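Local coordinates for protein malate dehydrogenase (Pyrococcus horikoshii, PDB 1V9N) that catalyses the NAD-dependent, reversible oxidation of (S)-malate to oxaloacetate, as a homodimer of the LDH2/MDH2 oxidoreductase family, at residues A135-T149 / N168-L182. Sequence-based numbering, arbitrary orientation.
Sequences ALMAAEEGMIGISMT and NPIALAAPTKDKPFL. With NDP (NADPH dihydro-nicotinamide-adenine-dinucleotide phosphate), chain B.
Strands 144-149 and 170-174 pair antiparallel inside the mixed sheet of this subunit, and helix 132-139, which ends in a Schellman motif (Gly142 at C-prime) and turns back into the first of them, lies over the second, nearly parallel to it (15° between the segment axes). Four backbone hydrogen bonds join the strands: Gly145 and Ala173 bond both ways, the N of Gly145 to the O of Ala173 at 2.9 Å, and Ser147 and Ala171 do the same. The helix sits on the face carrying Ala171 and Ala173, and small residues let it come close, the axes of 135-139 and 170-174 approaching to 6.7 Å. The methyl of Ala173 is wedged under the helix, its CB 3.7 Å from Ala135 CB and nearly as close to Ala139 CB. Gly145 adds no bulk on that face; a CB there would clash with Ala135 O. Leu136 reaches past Ala173 to the hairpin that follows: its CD1 meets Leu182 CD2, in the next strand, at 3.6 Å, the side chains crossing at about a right angle, while CD2 rests on Pro180 CB in the loop before it. Cutting Leu136 back to an alanine here is likely to leave Leu182 CD2 and Pro180 CB without their apolar partner and open a gap under the helix. On the other face Leu172, its CG anti to N (chi1 -176°), brings CD1 within 3.9 Å of Ile146 CG1 and also packs on Met251 of the second subunit. At the far end Thr149 CG2 presses on Pro169 CG at 3.5 Å, while its OG1 is held by His280 and Cys279. The same proline meets the cofactor, Pro169 CD lying 3.6 Å from C4N of the nicotinamide. A helix packed on antiparallel strands of a mixed sheet makes a two-layer alpha/beta unit, and here Thr149, Pro169 and Leu182 belong to the NADPH pocket.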
ATOM      1  N   ALA A 135      10.841   6.056  -7.439  1.00 14.33           N
ATOM      2  CA  ALA A 135      11.180   5.548  -6.112  1.00 17.20           C
ATOM      3  C   ALA A 135      12.678   5.273  -6.044  1.00 17.14           C
ATOM      4  O   ALA A 135      13.320   5.565  -5.034  1.00 18.33           O
ATOM      5  CB  ALA A 135      10.399   4.271  -5.806  1.00 13.36           C
ATOM      6  N   LEU A 136      13.228   4.713  -7.122  1.00 18.22           N
ATOM      7  CA  LEU A 136      14.655   4.386  -7.184  1.00 19.73           C
ATOM      8  C   LEU A 136      15.551   5.602  -7.046  1.00 19.81           C
ATOM      9  O   LEU A 136      16.659   5.512  -6.508  1.00 18.88           O
ATOM     10  CB  LEU A 136      14.994   3.662  -8.492  1.00 21.91           C
ATOM     11  CG  LEU A 136      14.829   2.141  -8.498  1.00 26.16           C
ATOM     12  CD1 LEU A 136      15.178   1.598  -9.882  1.00 28.08           C
ATOM     13  CD2 LEU A 136      15.740   1.517  -7.436  1.00 24.47           C
HETATM   14  N   MSE A 137      15.078   6.739  -7.538  1.00 18.70           N
HETATM   15  CA  MSE A 137      15.843   7.970  -7.447  1.00 18.61           C
HETATM   16  C   MSE A 137      16.212   8.266  -6.001  1.00 18.16           C
HETATM   17  O   MSE A 137      17.343   8.664  -5.705  1.00 19.17           O
HETATM   18  CB  MSE A 137      15.040   9.137  -8.029  1.00 20.85           C
HETATM   19  CG  MSE A 137      14.897   9.089  -9.548  1.00 23.06           C
HETATM   20 SE   MSE A 137      13.772  10.516 -10.226  1.00 29.66          SE
HETATM   21  CE  MSE A 137      14.884  12.027  -9.754  1.00 20.55           C
ATOM     22  N   ALA A 138      15.260   8.066  -5.094  1.00 15.15           N
ATOM     23  CA  ALA A 138      15.502   8.320  -3.681  1.00 14.71           C
ATOM     24  C   ALA A 138      16.432   7.267  -3.070  1.00 15.59           C
ATOM     25  O   ALA A 138      17.328   7.598  -2.296  1.00 15.33           O
ATOM     26  CB  ALA A 138      14.179   8.361  -2.923  1.00 12.23           C
ATOM     27  N   ALA A 139      16.222   6.004  -3.422  1.00 15.36           N
ATOM     28  CA  ALA A 139      17.057   4.933  -2.891  1.00 17.61           C
ATOM     29  C   ALA A 139      18.523   5.123  -3.273  1.00 19.53           C
ATOM     30  O   ALA A 139      19.416   4.858  -2.464  1.00 20.56           O
ATOM     31  CB  ALA A 139      16.557   3.574  -3.385  1.00 14.71           C
ATOM     32  N   GLU A 140      18.771   5.581  -4.498  1.00 20.53           N
ATOM     33  CA  GLU A 140      20.140   5.806  -4.955  1.00 21.69           C
ATOM     34  C   GLU A 140      20.765   6.971  -4.192  1.00 21.26           C
ATOM     35  O   GLU A 140      21.969   7.212  -4.279  1.00 19.31           O
ATOM     36  CB  GLU A 140      20.178   6.092  -6.460  1.00 23.21           C
ATOM     37  CG  GLU A 140      19.724   4.934  -7.352  1.00 28.72           C
ATOM     38  CD  GLU A 140      20.539   3.656  -7.160  1.00 35.68           C
ATOM     39  OE1 GLU A 140      21.612   3.714  -6.524  1.00 37.03           O
ATOM     40  OE2 GLU A 140      20.109   2.588  -7.657  1.00 37.13           O
ATOM     41  N   GLU A 141      19.936   7.697  -3.447  1.00 20.40           N
ATOM     42  CA  GLU A 141      20.415   8.815  -2.648  1.00 22.24           C
ATOM     43  C   GLU A 141      20.524   8.408  -1.177  1.00 20.03           C
ATOM     44  O   GLU A 141      20.805   9.237  -0.321  1.00 21.50           O
ATOM     45  CB  GLU A 141      19.474  10.017  -2.787  1.00 24.46           C
ATOM     46  CG  GLU A 141      19.437  10.612  -4.183  1.00 30.37           C
ATOM     47  CD  GLU A 141      20.771  11.202  -4.596  1.00 35.75           C
ATOM     48  OE1 GLU A 141      21.269  12.097  -3.884  1.00 39.39           O
ATOM     49  OE2 GLU A 141      21.319  10.772  -5.636  1.00 38.87           O
ATOM     50  N   GLY A 142      20.299   7.127  -0.895  1.00 20.38           N
ATOM     51  CA  GLY A 142      20.384   6.635   0.473  1.00 18.91           C
ATOM     52  C   GLY A 142      19.131   6.895   1.293  1.00 18.48           C
ATOM     53  O   GLY A 142      19.196   7.032   2.515  1.00 19.99           O
HETATM   54  N   MSE A 143      17.984   6.952   0.625  1.00 17.65           N
HETATM   55  CA  MSE A 143      16.716   7.217   1.297  1.00 18.15           C
HETATM   56  C   MSE A 143      15.618   6.278   0.808  1.00 16.47           C
HETATM   57  O   MSE A 143      15.788   5.588  -0.187  1.00 16.68           O
HETATM   58  CB  MSE A 143      16.282   8.658   1.026  1.00 19.39           C
HETATM   59  CG  MSE A 143      17.351   9.688   1.320  1.00 25.29           C
HETATM   60 SE   MSE A 143      16.783  11.468   0.861  1.00 31.80          SE
HETATM   61  CE  MSE A 143      18.510  12.353   0.984  1.00 30.10           C
ATOM     62  N   ILE A 144      14.495   6.254   1.522  1.00 16.38           N
ATOM     63  CA  ILE A 144      13.364   5.424   1.123  1.00 14.64           C
ATOM     64  C   ILE A 144      12.504   6.265   0.184  1.00 16.37           C
ATOM     65  O   ILE A 144      12.175   7.419   0.480  1.00 17.09           O
ATOM     66  CB  ILE A 144      12.498   5.001   2.326  1.00 16.49           C
ATOM     67  CG1 ILE A 144      13.307   4.089   3.255  1.00 14.74           C
ATOM     68  CG2 ILE A 144      11.210   4.304   1.822  1.00 13.21           C
ATOM     69  CD1 ILE A 144      12.578   3.682   4.515  1.00 14.86           C
ATOM     70  N   GLY A 145      12.158   5.698  -0.958  1.00 13.93           N
ATOM     71  CA  GLY A 145      11.346   6.429  -1.904  1.00 14.88           C
ATOM     72  C   GLY A 145      10.047   5.704  -2.179  1.00 15.17           C
ATOM     73  O   GLY A 145      10.026   4.478  -2.350  1.00 12.03           O
ATOM     74  N   ILE A 146       8.959   6.467  -2.191  1.00 12.65           N
ATOM     75  CA  ILE A 146       7.638   5.926  -2.481  1.00 14.36           C
ATOM     76  C   ILE A 146       7.013   6.767  -3.582  1.00 14.38           C
ATOM     77  O   ILE A 146       7.055   8.003  -3.532  1.00 12.53           O
ATOM     78  CB  ILE A 146       6.703   5.977  -1.258  1.00 13.26           C
ATOM     79  CG1 ILE A 146       7.192   5.006  -0.183  1.00 14.21           C
ATOM     80  CG2 ILE A 146       5.273   5.640  -1.685  1.00 13.82           C
ATOM     81  CD1 ILE A 146       6.463   5.144   1.136  1.00 16.27           C
ATOM     82  N   SER A 147       6.460   6.101  -4.590  1.00 13.57           N
ATOM     83  CA  SER A 147       5.807   6.810  -5.676  1.00 14.74           C
ATOM     84  C   SER A 147       4.540   6.094  -6.110  1.00 14.24           C
ATOM     85  O   SER A 147       4.476   4.869  -6.106  1.00 14.83           O
ATOM     86  CB  SER A 147       6.738   6.962  -6.875  1.00 16.57           C
ATOM     87  OG  SER A 147       6.116   7.771  -7.858  1.00 21.60           O
HETATM   88  N   MSE A 148       3.532   6.879  -6.475  1.00 13.78           N
HETATM   89  CA  MSE A 148       2.249   6.356  -6.925  1.00 14.93           C
HETATM   90  C   MSE A 148       1.743   7.294  -8.006  1.00 16.43           C
HETATM   91  O   MSE A 148       2.197   8.441  -8.113  1.00 15.30           O
HETATM   92  CB  MSE A 148       1.216   6.367  -5.795  1.00 17.69           C
HETATM   93  CG  MSE A 148       1.570   5.592  -4.548  1.00 20.05           C
HETATM   94 SE   MSE A 148       0.257   5.983  -3.149  1.00 28.45          SE
HETATM   95  CE  MSE A 148       1.311   5.420  -1.618  1.00 19.72           C
ATOM     96  N   THR A 149       0.789   6.804  -8.790  1.00 15.48           N
ATOM     97  CA  THR A 149       0.183   7.588  -9.852  1.00 16.15           C
ATOM     98  C   THR A 149      -1.168   6.970 -10.194  1.00 16.86           C
ATOM     99  O   THR A 149      -1.347   5.757 -10.090  1.00 17.89           O
ATOM    100  CB  THR A 149       1.055   7.587 -11.132  1.00 16.42           C
ATOM    101  OG1 THR A 149       0.447   8.425 -12.122  1.00 16.36           O
ATOM    102  CG2 THR A 149       1.191   6.170 -11.697  1.00 15.29           C
ATOM    103  N   ASN A 168      -3.521   2.192 -11.051  1.00 17.82           N
ATOM    104  CA  ASN A 168      -2.786   2.912 -10.014  1.00 18.69           C
ATOM    105  C   ASN A 168      -1.715   2.129  -9.267  1.00 17.65           C
ATOM    106  O   ASN A 168      -1.978   1.523  -8.231  1.00 19.06           O
ATOM    107  CB  ASN A 168      -3.813   3.468  -9.031  1.00 17.41           C
ATOM    108  CG  ASN A 168      -4.911   4.240  -9.736  1.00 16.73           C
ATOM    109  OD1 ASN A 168      -4.810   4.516 -10.932  1.00 18.84           O
ATOM    110  ND2 ASN A 168      -5.955   4.602  -9.005  1.00 14.15           N
ATOM    111  N   PRO A 169      -0.473   2.172  -9.768  1.00 17.74           N
ATOM    112  CA  PRO A 169       0.628   1.448  -9.137  1.00 18.50           C
ATOM    113  C   PRO A 169       1.169   2.083  -7.864  1.00 19.07           C
ATOM    114  O   PRO A 169       0.915   3.257  -7.571  1.00 18.12           O
ATOM    115  CB  PRO A 169       1.674   1.401 -10.248  1.00 18.85           C
ATOM    116  CG  PRO A 169       1.515   2.748 -10.885  1.00 18.84           C
ATOM    117  CD  PRO A 169      -0.008   2.912 -10.957  1.00 15.99           C
ATOM    118  N   ILE A 170       1.905   1.273  -7.110  1.00 17.86           N
ATOM    119  CA  ILE A 170       2.548   1.688  -5.876  1.00 18.54           C
ATOM    120  C   ILE A 170       3.980   1.184  -5.948  1.00 18.39           C
ATOM    121  O   ILE A 170       4.214   0.020  -6.273  1.00 18.49           O
ATOM    122  CB  ILE A 170       1.899   1.053  -4.634  1.00 21.37           C
ATOM    123  CG1 ILE A 170       0.466   1.559  -4.473  1.00 22.51           C
ATOM    124  CG2 ILE A 170       2.743   1.365  -3.401  1.00 22.49           C
ATOM    125  CD1 ILE A 170      -0.296   0.892  -3.337  1.00 24.99           C
ATOM    126  N   ALA A 171       4.937   2.054  -5.653  1.00 16.18           N
ATOM    127  CA  ALA A 171       6.333   1.653  -5.683  1.00 15.61           C
ATOM    128  C   ALA A 171       7.083   2.139  -4.450  1.00 15.75           C
ATOM    129  O   ALA A 171       6.870   3.261  -3.986  1.00 14.35           O
ATOM    130  CB  ALA A 171       7.007   2.191  -6.942  1.00 14.80           C
ATOM    131  N   LEU A 172       7.943   1.277  -3.917  1.00 14.50           N
ATOM    132  CA  LEU A 172       8.774   1.610  -2.773  1.00 15.50           C
ATOM    133  C   LEU A 172      10.163   1.055  -3.021  1.00 15.68           C
ATOM    134  O   LEU A 172      10.334  -0.125  -3.342  1.00 16.47           O
ATOM    135  CB  LEU A 172       8.216   1.028  -1.465  1.00 16.56           C
ATOM    136  CG  LEU A 172       9.018   1.441  -0.212  1.00 16.76           C
ATOM    137  CD1 LEU A 172       8.109   1.414   1.002  1.00 18.51           C
ATOM    138  CD2 LEU A 172      10.222   0.521  -0.010  1.00 14.03           C
ATOM    139  N   ALA A 173      11.156   1.920  -2.883  1.00 13.52           N
ATOM    140  CA  ALA A 173      12.538   1.521  -3.073  1.00 14.24           C
ATOM    141  C   ALA A 173      13.298   1.882  -1.807  1.00 14.36           C
ATOM    142  O   ALA A 173      13.063   2.934  -1.213  1.00 13.75           O
ATOM    143  CB  ALA A 173      13.137   2.248  -4.272  1.00 13.86           C
ATOM    144  N   ALA A 174      14.189   0.999  -1.380  1.00 13.18           N
ATOM    145  CA  ALA A 174      14.994   1.254  -0.195  1.00 14.98           C
ATOM    146  C   ALA A 174      16.409   0.770  -0.479  1.00 16.82           C
ATOM    147  O   ALA A 174      16.598  -0.238  -1.153  1.00 19.45           O
ATOM    148  CB  ALA A 174      14.417   0.514   1.000  1.00 14.82           C
ATOM    149  N   PRO A 175      17.424   1.490   0.015  1.00 18.38           N
ATOM    150  CA  PRO A 175      18.799   1.053  -0.234  1.00 19.29           C
ATOM    151  C   PRO A 175      19.160  -0.171   0.617  1.00 21.81           C
ATOM    152  O   PRO A 175      18.598  -0.373   1.698  1.00 19.80           O
ATOM    153  CB  PRO A 175      19.623   2.284   0.138  1.00 18.45           C
ATOM    154  CG  PRO A 175      18.825   2.893   1.243  1.00 17.98           C
ATOM    155  CD  PRO A 175      17.398   2.770   0.751  1.00 17.65           C
ATOM    156  N   THR A 176      20.076  -0.993   0.112  1.00 21.59           N
ATOM    157  CA  THR A 176      20.528  -2.175   0.842  1.00 21.73           C
ATOM    158  C   THR A 176      22.053  -2.237   0.733  1.00 24.24           C
ATOM    159  O   THR A 176      22.684  -1.317   0.198  1.00 23.03           O
ATOM    160  CB  THR A 176      19.948  -3.487   0.252  1.00 21.68           C
ATOM    161  OG1 THR A 176      20.668  -3.834  -0.934  1.00 22.23           O
ATOM    162  CG2 THR A 176      18.463  -3.328  -0.091  1.00 18.28           C
ATOM    163  N   LYS A 177      22.647  -3.311   1.247  1.00 23.57           N
ATOM    164  CA  LYS A 177      24.092  -3.480   1.162  1.00 26.86           C
ATOM    165  C   LYS A 177      24.468  -3.684  -0.306  1.00 26.60           C
ATOM    166  O   LYS A 177      25.599  -3.417  -0.709  1.00 28.76           O
ATOM    167  CB  LYS A 177      24.545  -4.699   1.974  1.00 27.08           C
ATOM    168  CG  LYS A 177      24.255  -4.622   3.472  1.00 31.28           C
ATOM    169  CD  LYS A 177      25.190  -3.661   4.192  1.00 33.39           C
ATOM    170  CE  LYS A 177      26.638  -4.136   4.124  1.00 38.22           C
ATOM    171  NZ  LYS A 177      26.819  -5.508   4.695  1.00 39.35           N
ATOM    172  N   ASP A 178      23.511  -4.157  -1.101  1.00 24.91           N
ATOM    173  CA  ASP A 178      23.743  -4.407  -2.519  1.00 24.64           C
ATOM    174  C   ASP A 178      22.807  -3.551  -3.371  1.00 23.75           C
ATOM    175  O   ASP A 178      22.811  -2.330  -3.253  1.00 23.97           O
ATOM    176  CB  ASP A 178      23.540  -5.894  -2.814  1.00 27.30           C
ATOM    177  CG  ASP A 178      24.311  -6.787  -1.845  1.00 32.13           C
ATOM    178  OD1 ASP A 178      25.549  -6.637  -1.754  1.00 32.16           O
ATOM    179  OD2 ASP A 178      23.682  -7.629  -1.169  1.00 33.12           O
ATOM    180  N   LYS A 179      22.008  -4.175  -4.230  1.00 23.67           N
ATOM    181  CA  LYS A 179      21.084  -3.411  -5.066  1.00 25.08           C
ATOM    182  C   LYS A 179      19.831  -3.034  -4.283  1.00 24.84           C
ATOM    183  O   LYS A 179      19.370  -3.783  -3.418  1.00 24.37           O
ATOM    184  CB  LYS A 179      20.719  -4.201  -6.323  1.00 26.65           C
ATOM    185  CG  LYS A 179      21.891  -4.326  -7.284  1.00 29.48           C
ATOM    186  CD  LYS A 179      21.553  -5.092  -8.549  1.00 33.46           C
ATOM    187  CE  LYS A 179      22.802  -5.222  -9.427  1.00 34.79           C
ATOM    188  NZ  LYS A 179      22.600  -6.119 -10.599  1.00 37.24           N
ATOM    189  N   PRO A 180      19.262  -1.859  -4.577  1.00 23.77           N
ATOM    190  CA  PRO A 180      18.060  -1.411  -3.872  1.00 22.03           C
ATOM    191  C   PRO A 180      16.897  -2.395  -3.896  1.00 20.68           C
ATOM    192  O   PRO A 180      16.689  -3.122  -4.876  1.00 20.24           O
ATOM    193  CB  PRO A 180      17.696  -0.112  -4.593  1.00 23.41           C
ATOM    194  CG  PRO A 180      19.022   0.395  -5.084  1.00 25.15           C
ATOM    195  CD  PRO A 180      19.682  -0.868  -5.584  1.00 24.77           C
ATOM    196  N   PHE A 181      16.153  -2.423  -2.797  1.00 18.33           N
ATOM    197  CA  PHE A 181      14.958  -3.236  -2.716  1.00 17.19           C
ATOM    198  C   PHE A 181      14.012  -2.409  -3.585  1.00 19.59           C
ATOM    199  O   PHE A 181      14.012  -1.182  -3.492  1.00 18.80           O
ATOM    200  CB  PHE A 181      14.434  -3.268  -1.281  1.00 16.74           C
ATOM    201  CG  PHE A 181      13.024  -3.746  -1.165  1.00 16.00           C
ATOM    202  CD1 PHE A 181      12.742  -5.105  -1.060  1.00 17.02           C
ATOM    203  CD2 PHE A 181      11.967  -2.836  -1.189  1.00 14.11           C
ATOM    204  CE1 PHE A 181      11.419  -5.553  -0.978  1.00 17.58           C
ATOM    205  CE2 PHE A 181      10.648  -3.268  -1.112  1.00 13.14           C
ATOM    206  CZ  PHE A 181      10.370  -4.630  -1.004  1.00 15.53           C
ATOM    207  N   LEU A 182      13.217  -3.052  -4.428  1.00 20.07           N
ATOM    208  CA  LEU A 182      12.311  -2.293  -5.277  1.00 21.23           C
ATOM    209  C   LEU A 182      10.990  -2.979  -5.564  1.00 22.33           C
ATOM    210  O   LEU A 182      10.919  -3.921  -6.355  1.00 21.90           O
ATOM    211  CB  LEU A 182      12.991  -1.942  -6.607  1.00 21.13           C
ATOM    212  CG  LEU A 182      12.113  -1.266  -7.676  1.00 25.20           C
ATOM    213  CD1 LEU A 182      11.580   0.077  -7.164  1.00 22.86           C
ATOM    214  CD2 LEU A 182      12.934  -1.076  -8.960  1.00 18.52           C
TER
HETATM  215  PA  NDP B 401       4.838  -7.335 -11.662  1.00 27.15           P
HETATM  216  O1A NDP B 401       5.684  -7.519 -12.816  1.00 29.38           O
HETATM  217  O2A NDP B 401       3.789  -8.329 -11.241  1.00 28.04           O
HETATM  218  O5B NDP B 401       5.831  -7.044 -10.389  1.00 28.10           O
HETATM  219  C5B NDP B 401       5.308  -6.783  -9.074  1.00 26.61           C
HETATM  220  C4B NDP B 401       6.539  -6.528  -8.183  1.00 25.06           C
HETATM  221  O4B NDP B 401       6.835  -7.809  -7.599  1.00 26.29           O
HETATM  222  C3B NDP B 401       7.812  -6.062  -8.834  1.00 25.38           C
HETATM  223  O3B NDP B 401       8.452  -5.109  -7.932  1.00 21.60           O
HETATM  224  C2B NDP B 401       8.667  -7.265  -9.024  1.00 23.71           C
HETATM  225  O2B NDP B 401      10.088  -7.066  -9.110  1.00 23.34           O
HETATM  226  C1B NDP B 401       8.195  -8.124  -7.892  1.00 25.55           C
HETATM  227  N9A NDP B 401       8.205  -9.588  -8.162  1.00 29.54           N
HETATM  228  C8A NDP B 401       7.882 -10.290  -9.358  1.00 29.06           C
HETATM  229  N7A NDP B 401       7.990 -11.588  -9.187  1.00 30.72           N
HETATM  230  C5A NDP B 401       8.380 -11.780  -7.892  1.00 30.65           C
HETATM  231  C6A NDP B 401       8.661 -12.925  -7.081  1.00 31.23           C
HETATM  232  N6A NDP B 401       8.549 -14.156  -7.594  1.00 31.29           N
HETATM  233  N1A NDP B 401       9.043 -12.760  -5.767  1.00 30.98           N
HETATM  234  C2A NDP B 401       9.156 -11.501  -5.230  1.00 29.37           C
HETATM  235  N3A NDP B 401       8.909 -10.362  -5.910  1.00 28.90           N
HETATM  236  C4A NDP B 401       8.522 -10.568  -7.248  1.00 30.06           C
HETATM  237  O3  NDP B 401       4.109  -5.943 -11.643  1.00 29.05           O
HETATM  238  PN  NDP B 401       3.014  -5.162 -12.485  1.00 28.90           P
HETATM  239  O1N NDP B 401       1.924  -4.904 -11.549  1.00 27.75           O
HETATM  240  O2N NDP B 401       2.747  -6.094 -13.633  1.00 31.25           O
HETATM  241  O5D NDP B 401       3.826  -3.860 -12.905  1.00 27.80           O
HETATM  242  C5D NDP B 401       3.793  -3.313 -14.253  1.00 29.72           C
HETATM  243  C4D NDP B 401       4.691  -2.020 -14.346  1.00 28.48           C
HETATM  244  O4D NDP B 401       3.885  -1.011 -14.926  1.00 29.86           O
HETATM  245  C3D NDP B 401       5.203  -1.420 -13.013  1.00 27.84           C
HETATM  246  O3D NDP B 401       6.568  -1.022 -13.202  1.00 27.28           O
HETATM  247  C2D NDP B 401       4.265  -0.267 -12.700  1.00 27.69           C
HETATM  248  O2D NDP B 401       4.904   0.730 -11.932  1.00 24.57           O
HETATM  249  C1D NDP B 401       3.848   0.174 -14.128  1.00 27.73           C
HETATM  250  N1N NDP B 401       2.485   0.763 -14.210  1.00 25.33           N
HETATM  251  C2N NDP B 401       2.411   2.136 -14.576  1.00 24.99           C
HETATM  252  C3N NDP B 401       1.081   2.718 -14.669  1.00 25.12           C
HETATM  253  C7N NDP B 401       0.936   4.127 -15.051  1.00 24.05           C
HETATM  254  O7N NDP B 401      -0.160   4.691 -15.158  1.00 24.91           O
HETATM  255  N7N NDP B 401       2.036   4.886 -15.307  1.00 24.05           N
HETATM  256  C4N NDP B 401      -0.047   1.884 -14.397  1.00 27.27           C
HETATM  257  C5N NDP B 401       0.050   0.547 -14.035  1.00 26.71           C
HETATM  258  C6N NDP B 401       1.318  -0.023 -13.945  1.00 26.04           C
HETATM  259  P2B NDP B 401      10.930  -7.040 -10.416  1.00 26.07           P
HETATM  260  O1X NDP B 401      12.124  -7.810 -10.029  1.00 25.43           O
HETATM  261  O2X NDP B 401      11.278  -5.630 -10.771  1.00 24.13           O
HETATM  262  O3X NDP B 401      10.155  -7.713 -11.545  1.00 24.43           O